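Oxidoreductase (PDB 7D5M) probably acts as an NAD-dependent oxidoreductase related to inositol dehydrogenase, binding NAD+ in a Rossmann-fold domain. Local coordinates at residues 66-71 with 76-81; 319-322 with 326-329; 122-127 with 365-370; 247-252 with 384-389; 175-180 with 199-204. All blocks are in the same frame, centred on the assembly; numbering follows the deposited sequence.

Contact 1: 66-71 with 76-81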
# COMPACT_ATOMS: atom_id res chain seq x y z
N ARG A 66 -2.16 -35.34 -36.25
CA ARG A 66 -3.33 -34.88 -35.46
C ARG A 66 -3.26 -33.36 -35.26
O ARG A 66 -4.00 -32.85 -34.40
CB ARG A 66 -3.40 -35.62 -34.12
CG ARG A 66 -3.55 -37.13 -34.26
CD ARG A 66 -3.62 -37.81 -32.92
NE ARG A 66 -4.97 -37.91 -32.38
CZ ARG A 66 -5.28 -38.53 -31.24
NH1 ARG A 66 -4.32 -39.11 -30.54
NH2 ARG A 66 -6.52 -38.57 -30.81
N CYS A 67 -2.40 -32.68 -36.01
CA CYS A 67 -2.43 -31.21 -36.20
C CYS A 67 -3.20 -30.95 -37.49
O CYS A 67 -2.59 -31.05 -38.58
CB CYS A 67 -1.04 -30.60 -36.29
SG CYS A 67 -0.04 -30.90 -34.80
N TYR A 68 -4.49 -30.68 -37.38
CA TYR A 68 -5.42 -30.53 -38.53
C TYR A 68 -5.48 -29.08 -38.96
O TYR A 68 -5.23 -28.17 -38.17
CB TYR A 68 -6.79 -31.06 -38.15
CG TYR A 68 -6.79 -32.48 -37.63
CD1 TYR A 68 -6.85 -33.56 -38.50
CD2 TYR A 68 -6.75 -32.75 -36.28
CE1 TYR A 68 -6.86 -34.87 -38.04
CE2 TYR A 68 -6.77 -34.05 -35.80
CZ TYR A 68 -6.85 -35.11 -36.68
OH TYR A 68 -6.88 -36.39 -36.21
N PRO A 69 -5.80 -28.80 -40.25
CA PRO A 69 -5.84 -27.43 -40.75
C PRO A 69 -7.02 -26.59 -40.25
O PRO A 69 -6.95 -25.37 -40.37
CB PRO A 69 -5.93 -27.62 -42.27
CG PRO A 69 -6.60 -28.95 -42.42
CD PRO A 69 -6.00 -29.80 -41.32
N ASP A 70 -8.09 -27.22 -39.75
CA ASP A 70 -9.31 -26.50 -39.31
C ASP A 70 -10.10 -27.35 -38.31
O ASP A 70 -9.89 -28.57 -38.22
CB ASP A 70 -10.21 -26.19 -40.51
CG ASP A 70 -10.84 -27.44 -41.09
OD1 ASP A 70 -10.10 -28.26 -41.67
OD2 ASP A 70 -12.04 -27.64 -40.90
N TYR A 71 -11.03 -26.71 -37.62
CA TYR A 71 -11.86 -27.36 -36.58
C TYR A 71 -12.77 -28.44 -37.19
O TYR A 71 -13.02 -29.44 -36.50
CB TYR A 71 -12.66 -26.33 -35.78
CG TYR A 71 -13.73 -25.59 -36.54
CD1 TYR A 71 -13.44 -24.43 -37.25
CD2 TYR A 71 -15.03 -26.05 -36.55
CE1 TYR A 71 -14.43 -23.75 -37.94
CE2 TYR A 71 -16.02 -25.37 -37.22
CZ TYR A 71 -15.73 -24.21 -37.91
OH TYR A 71 -16.73 -23.58 -38.60
N GLU A 76 -14.09 -34.21 -37.50
CA GLU A 76 -14.44 -35.34 -38.41
C GLU A 76 -13.39 -36.45 -38.29
O GLU A 76 -13.79 -37.62 -38.14
CB GLU A 76 -14.61 -34.88 -39.86
CG GLU A 76 -14.82 -36.02 -40.84
CD GLU A 76 -15.01 -35.63 -42.30
OE1 GLU A 76 -14.52 -34.54 -42.69
OE2 GLU A 76 -15.66 -36.41 -43.04
N GLN A 77 -12.10 -36.10 -38.36
CA GLN A 77 -10.98 -37.08 -38.35
C GLN A 77 -10.88 -37.72 -36.96
O GLN A 77 -10.68 -38.95 -36.88
CB GLN A 77 -9.66 -36.43 -38.76
CG GLN A 77 -9.58 -36.08 -40.24
CD GLN A 77 -9.80 -37.29 -41.11
OE1 GLN A 77 -9.15 -38.33 -40.94
NE2 GLN A 77 -10.73 -37.18 -42.04
N GLU A 78 -11.02 -36.93 -35.89
CA GLU A 78 -10.89 -37.46 -34.51
C GLU A 78 -12.03 -38.45 -34.23
O GLU A 78 -11.77 -39.44 -33.54
CB GLU A 78 -10.81 -36.30 -33.51
CG GLU A 78 -9.45 -35.63 -33.54
CD GLU A 78 -8.33 -36.47 -32.94
OE1 GLU A 78 -8.51 -36.96 -31.79
OE2 GLU A 78 -7.28 -36.63 -33.63
N ALA A 79 -13.23 -38.20 -34.76
CA ALA A 79 -14.44 -39.05 -34.59
C ALA A 79 -14.16 -40.47 -35.10
O ALA A 79 -14.84 -41.41 -34.65
CB ALA A 79 -15.61 -38.43 -35.32
N ARG A 80 -13.20 -40.63 -36.01
CA ARG A 80 -12.89 -41.94 -36.65
C ARG A 80 -12.00 -42.80 -35.75
O ARG A 80 -11.94 -44.02 -36.00
CB ARG A 80 -12.22 -41.71 -38.01
CG ARG A 80 -13.11 -41.06 -39.05
CD ARG A 80 -12.34 -41.00 -40.35
NE ARG A 80 -12.99 -40.25 -41.42
CZ ARG A 80 -12.45 -40.05 -42.63
NH1 ARG A 80 -11.26 -40.56 -42.92
NH2 ARG A 80 -13.11 -39.35 -43.53
N ARG A 81 -11.35 -42.21 -34.74
CA ARG A 81 -10.35 -42.91 -33.90
C ARG A 81 -10.95 -43.28 -32.55
O ARG A 81 -11.59 -42.45 -31.90
CB ARG A 81 -9.12 -42.04 -33.60
CG ARG A 81 -8.64 -41.16 -34.74
CD ARG A 81 -7.53 -40.23 -34.29
NE ARG A 81 -6.47 -40.93 -33.58
CZ ARG A 81 -5.19 -41.01 -33.95
NH1 ARG A 81 -4.76 -40.44 -35.06
NH2 ARG A 81 -4.34 -41.68 -33.20
O HOH W 1 -6.29 -38.78 -37.14
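Arg66 grips the carboxylate of Glu78 side-on: Arg66 NE donates to Glu78 OE2 over 2.9 Å in a nearly straight bond (171°), and Arg66 NH2 reaches Glu78 OE1 at 2.7 Å. Both oxygens use their syn lone pairs, and the two flat groups are almost coplanar, restraining each other's rotation. A bend at chi3 (88°) turns the NE side of the arginine to the acid. Glu78 OE2 accepts a second bond on its anti side, somewhat out of the carboxylate plane, from Tyr68 OH at 2.6 Å; a water links the same hydroxyl to Arg81 NH1, and Ile85 N also donates to Glu78 OE1. The guanidinium of Arg81 lies flat on that of Arg66, their centres 3.7 Å apart, a like-charged stack probably eased by Glu78 and by Asp83, which salt-bridges Arg81 NE. A methionine in place of Arg66 would probably leave both Glu78 oxygens without their arginine and Arg81 without its flat partner. Farther out, Gln77 CB packs against Tyr68 CE1 at 3.3 Å. The contact ties the loop before helix 71-78 to the last part of that helix and the turn after it, beside strand 39-45 of the Rossmann sheet.

Contact 2: 319-322 with 326-329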
# COMPACT_ATOMS: atom_id res chain seq x y z
N ASP A 319 -6.13 -24.73 -2.29
CA ASP A 319 -4.76 -24.30 -1.92
C ASP A 319 -3.76 -25.34 -2.41
O ASP A 319 -3.94 -26.53 -2.10
CB ASP A 319 -4.62 -24.05 -0.42
CG ASP A 319 -5.38 -22.83 0.07
OD1 ASP A 319 -5.56 -21.87 -0.72
OD2 ASP A 319 -5.80 -22.85 1.24
N ARG A 320 -2.75 -24.91 -3.18
CA ARG A 320 -1.69 -25.79 -3.74
C ARG A 320 -0.39 -25.61 -2.95
O ARG A 320 0.51 -26.46 -3.07
CB ARG A 320 -1.48 -25.49 -5.22
CG ARG A 320 -2.70 -25.81 -6.07
CD ARG A 320 -2.75 -25.02 -7.37
NE ARG A 320 -4.02 -25.25 -8.03
CZ ARG A 320 -4.29 -26.26 -8.85
NH1 ARG A 320 -3.35 -27.14 -9.16
NH2 ARG A 320 -5.49 -26.38 -9.38
N ILE A 321 -0.30 -24.55 -2.15
CA ILE A 321 0.84 -24.32 -1.24
C ILE A 321 0.35 -23.48 -0.05
O ILE A 321 -0.69 -22.82 -0.18
CB ILE A 321 2.01 -23.68 -2.01
CG1 ILE A 321 3.32 -23.75 -1.21
CG2 ILE A 321 1.64 -22.28 -2.45
CD1 ILE A 321 4.57 -23.51 -2.02
N GLY A 322 1.09 -23.53 1.05
CA GLY A 322 0.74 -22.86 2.32
C GLY A 322 0.57 -21.36 2.17
O GLY A 322 1.20 -20.75 1.27
N PRO A 326 2.78 -16.72 -2.70
CA PRO A 326 1.81 -16.15 -3.63
C PRO A 326 1.43 -17.13 -4.75
O PRO A 326 2.29 -17.57 -5.49
CB PRO A 326 2.53 -14.94 -4.24
CG PRO A 326 3.99 -15.29 -4.13
CD PRO A 326 4.12 -16.11 -2.85
N GLU A 327 0.14 -17.46 -4.83
CA GLU A 327 -0.45 -18.09 -6.03
C GLU A 327 -0.78 -16.97 -7.03
O GLU A 327 -0.73 -15.76 -6.66
CB GLU A 327 -1.65 -18.95 -5.65
CG GLU A 327 -1.23 -20.19 -4.87
CD GLU A 327 -2.33 -21.21 -4.63
OE1 GLU A 327 -3.46 -21.01 -5.12
OE2 GLU A 327 -2.02 -22.22 -3.96
N GLY A 328 -1.06 -17.34 -8.27
CA GLY A 328 -1.33 -16.36 -9.33
C GLY A 328 -2.45 -16.82 -10.24
O GLY A 328 -3.17 -17.78 -9.90
N LEU A 329 -2.60 -16.15 -11.37
CA LEU A 329 -3.75 -16.40 -12.28
C LEU A 329 -3.66 -17.82 -12.86
O LEU A 329 -4.70 -18.37 -13.22
CB LEU A 329 -3.76 -15.33 -13.37
CG LEU A 329 -4.94 -15.39 -14.35
CD1 LEU A 329 -6.26 -15.24 -13.63
CD2 LEU A 329 -4.80 -14.32 -15.42
O HOH W 2 -4.99 -22.93 -6.38
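Glu327, led in by Pro326, sends its carboxylate across to the backbone of Arg320 and Ile321. Beyond CG the Glu327 chain runs extended (chi2 -171°), which carries its acid far enough to meet main-chain nitrogens. Arg320 N donates to the syn lone pair of Glu327 OE2 at 2.9 Å, with an angle of 161° at the hydrogen. Ile321 N adds a weak bond to the same oxygen, 3.4 Å from Glu327 OE2, so that two consecutive amides share one acceptor. Arg320 CB rests beside that oxygen as well, 3.5 Å from Glu327 OE2. The other oxygen, Glu327 OE1, accepts from Gln148, and a water donates to Glu327 OE1 at 2.8 Å and accepts a weak bond from Arg320 NE, whose guanidinium has its salt bridge with Asp36. Gln148 also binds Asp319, whose charge lies near that of Glu327 and is met by Arg306; these donors probably offset the proximity of two acids. Gly328 then takes the N-cap position, its N bonded to the Glu331 side chain as in one half of a capping box, and Leu329 opens helix 329-349. A buried glutamate, bonded to one loop amide and weakly to the next, here links the two ends of the connection between strand 301-305 and helix 329-349 of the C-terminal α/β domain, next to the second subunit.

Contact 3: 122-127 with 365-370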
# COMPACT_ATOMS: atom_id res chain seq x y z
N GLU A 122 -29.23 -13.88 -29.30
CA GLU A 122 -30.00 -14.92 -30.03
C GLU A 122 -29.06 -16.11 -30.34
O GLU A 122 -29.48 -17.26 -30.14
CB GLU A 122 -30.69 -14.32 -31.26
CG GLU A 122 -31.40 -15.36 -32.12
CD GLU A 122 -32.52 -14.84 -33.02
OE1 GLU A 122 -32.33 -14.83 -34.26
OE2 GLU A 122 -33.60 -14.48 -32.48
N GLU A 123 -27.82 -15.85 -30.75
CA GLU A 123 -26.77 -16.88 -30.97
C GLU A 123 -26.48 -17.61 -29.65
O GLU A 123 -26.35 -18.85 -29.66
CB GLU A 123 -25.46 -16.26 -31.46
CG GLU A 123 -25.39 -15.98 -32.94
CD GLU A 123 -24.10 -15.27 -33.32
OE1 GLU A 123 -23.83 -14.21 -32.73
OE2 GLU A 123 -23.36 -15.79 -34.17
N ALA A 124 -26.33 -16.87 -28.55
CA ALA A 124 -26.03 -17.44 -27.22
C ALA A 124 -27.14 -18.42 -26.82
O ALA A 124 -26.82 -19.53 -26.34
CB ALA A 124 -25.90 -16.34 -26.19
N GLU A 125 -28.40 -18.02 -26.99
CA GLU A 125 -29.58 -18.85 -26.63
C GLU A 125 -29.55 -20.13 -27.47
O GLU A 125 -29.83 -21.21 -26.90
CB GLU A 125 -30.88 -18.06 -26.82
CG GLU A 125 -31.01 -16.89 -25.86
CD GLU A 125 -31.51 -17.23 -24.46
OE1 GLU A 125 -31.58 -18.43 -24.11
OE2 GLU A 125 -31.83 -16.29 -23.74
N THR A 126 -29.22 -20.03 -28.75
CA THR A 126 -29.12 -21.19 -29.67
C THR A 126 -28.01 -22.13 -29.20
O THR A 126 -28.25 -23.35 -29.13
CB THR A 126 -28.86 -20.73 -31.11
OG1 THR A 126 -29.97 -19.90 -31.43
CG2 THR A 126 -28.72 -21.90 -32.07
N LEU A 127 -26.82 -21.60 -28.92
CA LEU A 127 -25.68 -22.41 -28.43
C LEU A 127 -26.10 -23.17 -27.17
O LEU A 127 -25.77 -24.36 -27.05
CB LEU A 127 -24.49 -21.51 -28.10
CG LEU A 127 -23.48 -21.28 -29.20
CD1 LEU A 127 -22.22 -20.69 -28.59
CD2 LEU A 127 -23.15 -22.55 -29.97
N ALA A 365 -23.39 -18.81 -17.62
CA ALA A 365 -22.54 -17.62 -17.37
C ALA A 365 -22.22 -16.95 -18.72
O ALA A 365 -22.28 -15.71 -18.81
CB ALA A 365 -21.29 -18.00 -16.64
N GLY A 366 -21.87 -17.76 -19.73
CA GLY A 366 -21.56 -17.27 -21.08
C GLY A 366 -22.73 -16.51 -21.66
O GLY A 366 -22.52 -15.41 -22.20
N VAL A 367 -23.95 -17.05 -21.54
CA VAL A 367 -25.18 -16.38 -22.05
C VAL A 367 -25.34 -15.02 -21.37
O VAL A 367 -25.62 -14.03 -22.08
CB VAL A 367 -26.43 -17.26 -21.89
CG1 VAL A 367 -27.70 -16.48 -22.22
CG2 VAL A 367 -26.33 -18.51 -22.74
N GLU A 368 -25.19 -14.96 -20.04
CA GLU A 368 -25.39 -13.70 -19.27
C GLU A 368 -24.38 -12.64 -19.71
O GLU A 368 -24.78 -11.47 -19.81
CB GLU A 368 -25.31 -13.96 -17.77
CG GLU A 368 -26.53 -14.67 -17.23
CD GLU A 368 -27.84 -14.09 -17.76
OE1 GLU A 368 -28.06 -12.86 -17.57
OE2 GLU A 368 -28.60 -14.86 -18.41
N GLY A 369 -23.12 -13.02 -19.95
CA GLY A 369 -22.07 -12.10 -20.44
C GLY A 369 -22.49 -11.45 -21.75
O GLY A 369 -22.30 -10.24 -21.92
N VAL A 370 -23.05 -12.24 -22.66
CA VAL A 370 -23.51 -11.74 -23.98
C VAL A 370 -24.72 -10.84 -23.77
O VAL A 370 -24.76 -9.77 -24.38
CB VAL A 370 -23.81 -12.91 -24.94
CG1 VAL A 370 -24.43 -12.43 -26.25
CG2 VAL A 370 -22.57 -13.73 -25.17
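On the side of helix 122-127 turned from the face where Ala124 meets Val367, the carbonyl oxygen Glu122 O is gripped twice by Thr126. The helical bond from Thr126 N (3.1 Å to Glu122 O) and a bond from the hydroxyl, Thr126 OG1 at 3.0 Å from Glu122 O, arrive from opposite faces of the carbonyl plane. The contact itself is an antiparallel helix pair, the short segments at 171° with axes 9.2 Å apart, and it joins helix 121-133 of the Rossmann domain to helix 363-381 of the C-terminal domain. Its centre is apolar, with no hydrogen bond between the two segments. The single methyl of Ala124 points at the partner helix and rests against valines one turn apart, with Ala124 CB 4.1 Å from Val367 CG2 and 4.2 Å from Val370 CG1. With so small a residue here the backbones come close, the CA atoms of Ala124 and Val367 lying 5.3 Å apart. Val367 also packs on Leu121 and Arg128 of helix 121-133. Beside this, the Glu125 chain folds back at chi2 (-81°) to lay its carboxylate near the valine, while Glu125 OE1 keeps a salt bridge with Arg128; Glu368 pairs likewise with Arg371 on its own helix. The two branches of Val367 divide the work: CG1 lies 4.4 Å from Glu125 OE2, whereas CG2 reaches the main chain, 3.8 Å from Ala124 O.

Contact 4: 247-252 with 384-389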
# COMPACT_ATOMS: atom_id res chain seq x y z
N LEU A 247 -24.23 1.79 -15.35
CA LEU A 247 -24.94 1.94 -14.07
C LEU A 247 -26.16 1.02 -14.09
O LEU A 247 -26.90 1.00 -15.12
CB LEU A 247 -25.31 3.40 -13.86
CG LEU A 247 -25.91 3.73 -12.50
CD1 LEU A 247 -24.91 3.48 -11.38
CD2 LEU A 247 -26.38 5.17 -12.46
N MET A 248 -26.34 0.25 -13.03
CA MET A 248 -27.40 -0.78 -12.96
C MET A 248 -28.21 -0.62 -11.67
O MET A 248 -27.62 -0.30 -10.61
CB MET A 248 -26.77 -2.17 -12.99
CG MET A 248 -25.76 -2.31 -14.10
SD MET A 248 -25.24 -4.01 -14.34
CE MET A 248 -24.28 -4.30 -12.86
N GLU A 249 -29.51 -0.84 -11.77
CA GLU A 249 -30.40 -1.05 -10.60
C GLU A 249 -30.70 -2.53 -10.52
O GLU A 249 -31.19 -3.08 -11.52
CB GLU A 249 -31.71 -0.28 -10.75
CG GLU A 249 -31.55 1.16 -11.17
CD GLU A 249 -32.87 1.90 -11.33
OE1 GLU A 249 -33.92 1.22 -11.30
OE2 GLU A 249 -32.86 3.15 -11.49
N TYR A 250 -30.39 -3.16 -9.40
CA TYR A 250 -30.79 -4.55 -9.10
C TYR A 250 -32.22 -4.56 -8.55
O TYR A 250 -32.65 -3.55 -7.95
CB TYR A 250 -29.84 -5.18 -8.08
CG TYR A 250 -28.42 -5.31 -8.55
CD1 TYR A 250 -28.03 -6.36 -9.38
CD2 TYR A 250 -27.44 -4.41 -8.16
CE1 TYR A 250 -26.73 -6.50 -9.82
CE2 TYR A 250 -26.13 -4.55 -8.58
CZ TYR A 250 -25.77 -5.59 -9.41
OH TYR A 250 -24.48 -5.76 -9.85
N GLU A 251 -32.92 -5.68 -8.73
CA GLU A 251 -34.19 -5.94 -8.01
C GLU A 251 -33.88 -5.83 -6.51
O GLU A 251 -32.89 -6.44 -6.08
CB GLU A 251 -34.77 -7.33 -8.34
CG GLU A 251 -35.24 -7.48 -9.78
CD GLU A 251 -36.48 -6.70 -10.16
OE1 GLU A 251 -37.16 -6.15 -9.26
OE2 GLU A 251 -36.77 -6.63 -11.38
N GLY A 252 -34.68 -5.06 -5.77
CA GLY A 252 -34.52 -4.90 -4.31
C GLY A 252 -33.83 -3.59 -3.95
O GLY A 252 -33.82 -3.24 -2.76
N GLY A 384 -27.25 6.63 -23.87
CA GLY A 384 -27.01 6.32 -22.44
C GLY A 384 -28.26 6.46 -21.59
O GLY A 384 -28.17 7.04 -20.50
N VAL A 385 -29.39 5.92 -22.05
CA VAL A 385 -30.70 5.99 -21.35
C VAL A 385 -30.96 4.66 -20.64
O VAL A 385 -30.35 3.63 -21.05
CB VAL A 385 -31.82 6.33 -22.36
CG1 VAL A 385 -31.50 7.61 -23.11
CG2 VAL A 385 -32.08 5.20 -23.34
N TRP A 386 -31.79 4.68 -19.60
CA TRP A 386 -32.20 3.46 -18.87
C TRP A 386 -32.93 2.52 -19.83
O TRP A 386 -33.83 2.99 -20.56
CB TRP A 386 -33.07 3.79 -17.66
CG TRP A 386 -32.31 4.48 -16.57
CD1 TRP A 386 -32.28 5.82 -16.31
CD2 TRP A 386 -31.43 3.87 -15.62
NE1 TRP A 386 -31.46 6.08 -15.25
CE2 TRP A 386 -30.92 4.90 -14.80
CE3 TRP A 386 -31.03 2.55 -15.37
CZ2 TRP A 386 -30.04 4.65 -13.75
CZ3 TRP A 386 -30.15 2.31 -14.34
CH2 TRP A 386 -29.67 3.34 -13.54
N VAL A 387 -32.54 1.25 -19.84
CA VAL A 387 -33.23 0.18 -20.60
C VAL A 387 -33.59 -0.94 -19.62
O VAL A 387 -32.83 -1.17 -18.64
CB VAL A 387 -32.39 -0.34 -21.78
CG1 VAL A 387 -31.97 0.81 -22.69
CG2 VAL A 387 -31.18 -1.15 -21.33
N ASP A 388 -34.74 -1.57 -19.85
CA ASP A 388 -35.14 -2.80 -19.11
C ASP A 388 -34.15 -3.90 -19.46
O ASP A 388 -33.76 -4.01 -20.64
CB ASP A 388 -36.57 -3.20 -19.44
CG ASP A 388 -37.58 -2.20 -18.90
OD1 ASP A 388 -37.21 -1.42 -17.99
OD2 ASP A 388 -38.73 -2.21 -19.40
N TYR A 389 -33.74 -4.69 -18.47
CA TYR A 389 -32.70 -5.72 -18.66
C TYR A 389 -33.34 -7.02 -19.17
O TYR A 389 -32.71 -7.51 -20.13
CB TYR A 389 -31.90 -5.88 -17.37
CG TYR A 389 -30.66 -6.71 -17.56
CD1 TYR A 389 -29.56 -6.20 -18.24
CD2 TYR A 389 -30.60 -8.01 -17.10
CE1 TYR A 389 -28.42 -6.96 -18.43
CE2 TYR A 389 -29.46 -8.78 -17.27
CZ TYR A 389 -28.37 -8.25 -17.94
OH TYR A 389 -27.23 -8.98 -18.13
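The indole of Trp386 carries the Glu249 side chain over one face, with Glu249 OE2 3.8 Å above the ring plane and displaced toward its rim. Near the plane, at the edge, lies the backbone atom Met248 CA, 4.4 Å from Trp386 CZ3. The carboxylate is tilted 50° from the indole, so the two flat groups do not stack. This is packing on the large mixed sheet of the C-terminal α/β domain: strands 243-250 and 387-388 are not neighbours but flank strand 223-231, and Trp386, near the C-terminal strand, reaches past that middle strand. The aliphatic part of the glutamate does much of the touching, Glu249 CG lying 3.7 Å from Trp386 CZ3. Its acid end belongs to Arg225 of strand 223-231, which forms a salt bridge with Glu249 OE2 and a cation-pi contact with Trp386, so Arg225 has both the acid and the indole as partners. Leu247, two residues earlier and on the same side of its strand, also packs on the six-membered ring. Met248 between them points the other way and packs on Trp372 of helix 363-381. The tryptophan also meets the third subunit: its NE1 makes a weak hydrogen bond to Gly384 O there, a bond returned in the opposite sense, and Leu247 packs on Ser229 of that subunit. CG of Leu247 lies anti to the backbone N (chi1 -173°), a setting that brings Leu247 CD2 to 3.9 Å from Trp386 CH2, while Leu247 O stands 3.6 Å from Trp386 CZ3.

Contact 5: 175-180 with 199-204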
# COMPACT_ATOMS: atom_id res chain seq x y z
N GLY A 175 -4.54 0.58 -19.11
CA GLY A 175 -4.12 1.68 -19.99
C GLY A 175 -3.39 1.20 -21.22
O GLY A 175 -2.87 2.06 -21.95
N PHE A 176 -3.34 -0.10 -21.50
CA PHE A 176 -2.44 -0.61 -22.57
C PHE A 176 -2.85 -0.07 -23.94
O PHE A 176 -1.96 -0.02 -24.79
CB PHE A 176 -2.36 -2.13 -22.61
CG PHE A 176 -1.57 -2.68 -21.44
CD1 PHE A 176 -0.20 -2.56 -21.39
CD2 PHE A 176 -2.23 -3.28 -20.39
CE1 PHE A 176 0.51 -3.05 -20.30
CE2 PHE A 176 -1.52 -3.79 -19.31
CZ PHE A 176 -0.16 -3.66 -19.26
N HIS A 177 -4.11 0.34 -24.14
CA HIS A 177 -4.57 0.83 -25.47
C HIS A 177 -4.86 2.33 -25.43
O HIS A 177 -5.66 2.80 -26.24
CB HIS A 177 -5.73 -0.04 -25.97
CG HIS A 177 -5.34 -1.48 -26.03
ND1 HIS A 177 -6.25 -2.50 -25.95
CD2 HIS A 177 -4.13 -2.06 -26.15
CE1 HIS A 177 -5.62 -3.66 -26.02
NE2 HIS A 177 -4.31 -3.42 -26.13
N SER A 178 -4.20 3.07 -24.54
CA SER A 178 -4.27 4.55 -24.48
C SER A 178 -3.85 5.13 -25.84
O SER A 178 -4.46 6.11 -26.27
CB SER A 178 -3.42 5.08 -23.36
OG SER A 178 -3.92 4.64 -22.10
N ALA A 179 -2.84 4.53 -26.48
CA ALA A 179 -2.37 4.88 -27.84
C ALA A 179 -2.95 3.88 -28.85
O ALA A 179 -3.33 2.77 -28.48
CB ALA A 179 -0.87 4.86 -27.86
N PRO A 180 -3.00 4.23 -30.15
CA PRO A 180 -3.51 3.31 -31.18
C PRO A 180 -2.54 2.16 -31.52
O PRO A 180 -2.00 2.14 -32.62
CB PRO A 180 -3.75 4.23 -32.38
CG PRO A 180 -2.73 5.34 -32.21
CD PRO A 180 -2.61 5.53 -30.71
N PRO A 199 -20.09 -6.34 -31.44
CA PRO A 199 -20.71 -5.04 -31.19
C PRO A 199 -20.01 -4.13 -30.18
O PRO A 199 -20.38 -2.96 -30.05
CB PRO A 199 -22.10 -5.41 -30.63
CG PRO A 199 -21.93 -6.78 -30.01
CD PRO A 199 -20.79 -7.44 -30.76
N SER A 200 -19.02 -4.66 -29.46
CA SER A 200 -18.33 -3.87 -28.41
C SER A 200 -16.85 -4.23 -28.38
O SER A 200 -16.46 -5.31 -28.88
CB SER A 200 -19.00 -4.06 -27.08
OG SER A 200 -18.27 -4.93 -26.25
N TYR A 201 -16.04 -3.34 -27.81
CA TYR A 201 -14.64 -3.66 -27.46
C TYR A 201 -14.58 -3.87 -25.94
O TYR A 201 -14.76 -5.03 -25.52
CB TYR A 201 -13.64 -2.66 -28.05
CG TYR A 201 -12.27 -2.84 -27.47
CD1 TYR A 201 -11.83 -4.09 -27.07
CD2 TYR A 201 -11.41 -1.77 -27.27
CE1 TYR A 201 -10.59 -4.28 -26.49
CE2 TYR A 201 -10.16 -1.94 -26.71
CZ TYR A 201 -9.74 -3.19 -26.32
OH TYR A 201 -8.52 -3.37 -25.73
N VAL A 202 -14.35 -2.84 -25.13
CA VAL A 202 -13.99 -3.06 -23.69
C VAL A 202 -15.15 -3.64 -22.88
O VAL A 202 -14.85 -4.34 -21.89
CB VAL A 202 -13.38 -1.82 -23.01
CG1 VAL A 202 -12.03 -1.49 -23.62
CG2 VAL A 202 -14.31 -0.62 -23.00
N LEU A 203 -16.42 -3.39 -23.21
CA LEU A 203 -17.55 -3.97 -22.43
C LEU A 203 -17.39 -5.50 -22.42
O LEU A 203 -17.40 -6.11 -21.33
CB LEU A 203 -18.88 -3.56 -23.07
CG LEU A 203 -19.28 -2.11 -22.85
CD1 LEU A 203 -20.36 -1.70 -23.84
CD2 LEU A 203 -19.73 -1.87 -21.42
N GLY A 204 -17.22 -6.07 -23.61
CA GLY A 204 -17.09 -7.52 -23.82
C GLY A 204 -15.72 -8.01 -23.40
O GLY A 204 -15.63 -9.12 -22.83
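His177 and Tyr201 meet through one hydrogen bond, His177 ND1 to Tyr201 OH, modelled at 2.4 Å. So short a separation is doubtful as an exact length, and either atom could be the donor. The hydroxyl lies at the edge of the imidazole, near its plane, and ND1 in turn lies near the plane of the phenol ring. The rings meet at their edges without overlapping, their centroids 5.9 Å apart and their planes at 30°. Tyr201 gains its reach from a chi1 of 168°, which sets the ring opposite the backbone N, while Val202 CG1 covers one face of the phenol. His177 packs edge-to-face with His174. An alanine in place of His177 would probably leave the Tyr201 hydroxyl without this partner and open a gap at the edge of its ring. Behind the histidine, a type I turn from Gly175 to Ser178 fixes the loop: Gly175 O accepts from Ser178 N and, over 2.8 Å, from Ser178 OG, both on the same face of the carbonyl. Behind the tyrosine, which holds the N-cap position of helix 202-217, Ser200 OG takes a bond from Gly204 N at 3.1 Å and Glu241 accepts from Leu203 N. The Tyr201 side chain lies about 4 Å from that of Arg191, a residue that binds the cofactor, and about 8 Å from the NAD itself. The pair probably belongs to the second layer around the NAD site, on the C-terminal domain side of the interdomain cleft, where enzymes of the Gfo/Idh/MocA family generally bind substrate.

Along the chain, contact 1 closes first, within the Rossmann domain, and contact 3 then reaches from that domain into helix 363-381 of the C-terminal domain. Contacts 5 and 2 fall, in that order, within the long span bracketed by contact 3, whereas contacts 3 and 4 interleave. Contacts 1 and 4 lie on opposite sides of the chain's centre, their own centres 46 Å apart. Contacts 3 and 4 touch, where Tyr389 packs against helix 363-381, and contact 5 comes within about 6 Å of contact 3 at the nearest atoms. Contact 3 bridges the two domains, while contact 2 lies by the second subunit, contact 4 by the third and contact 5 by both.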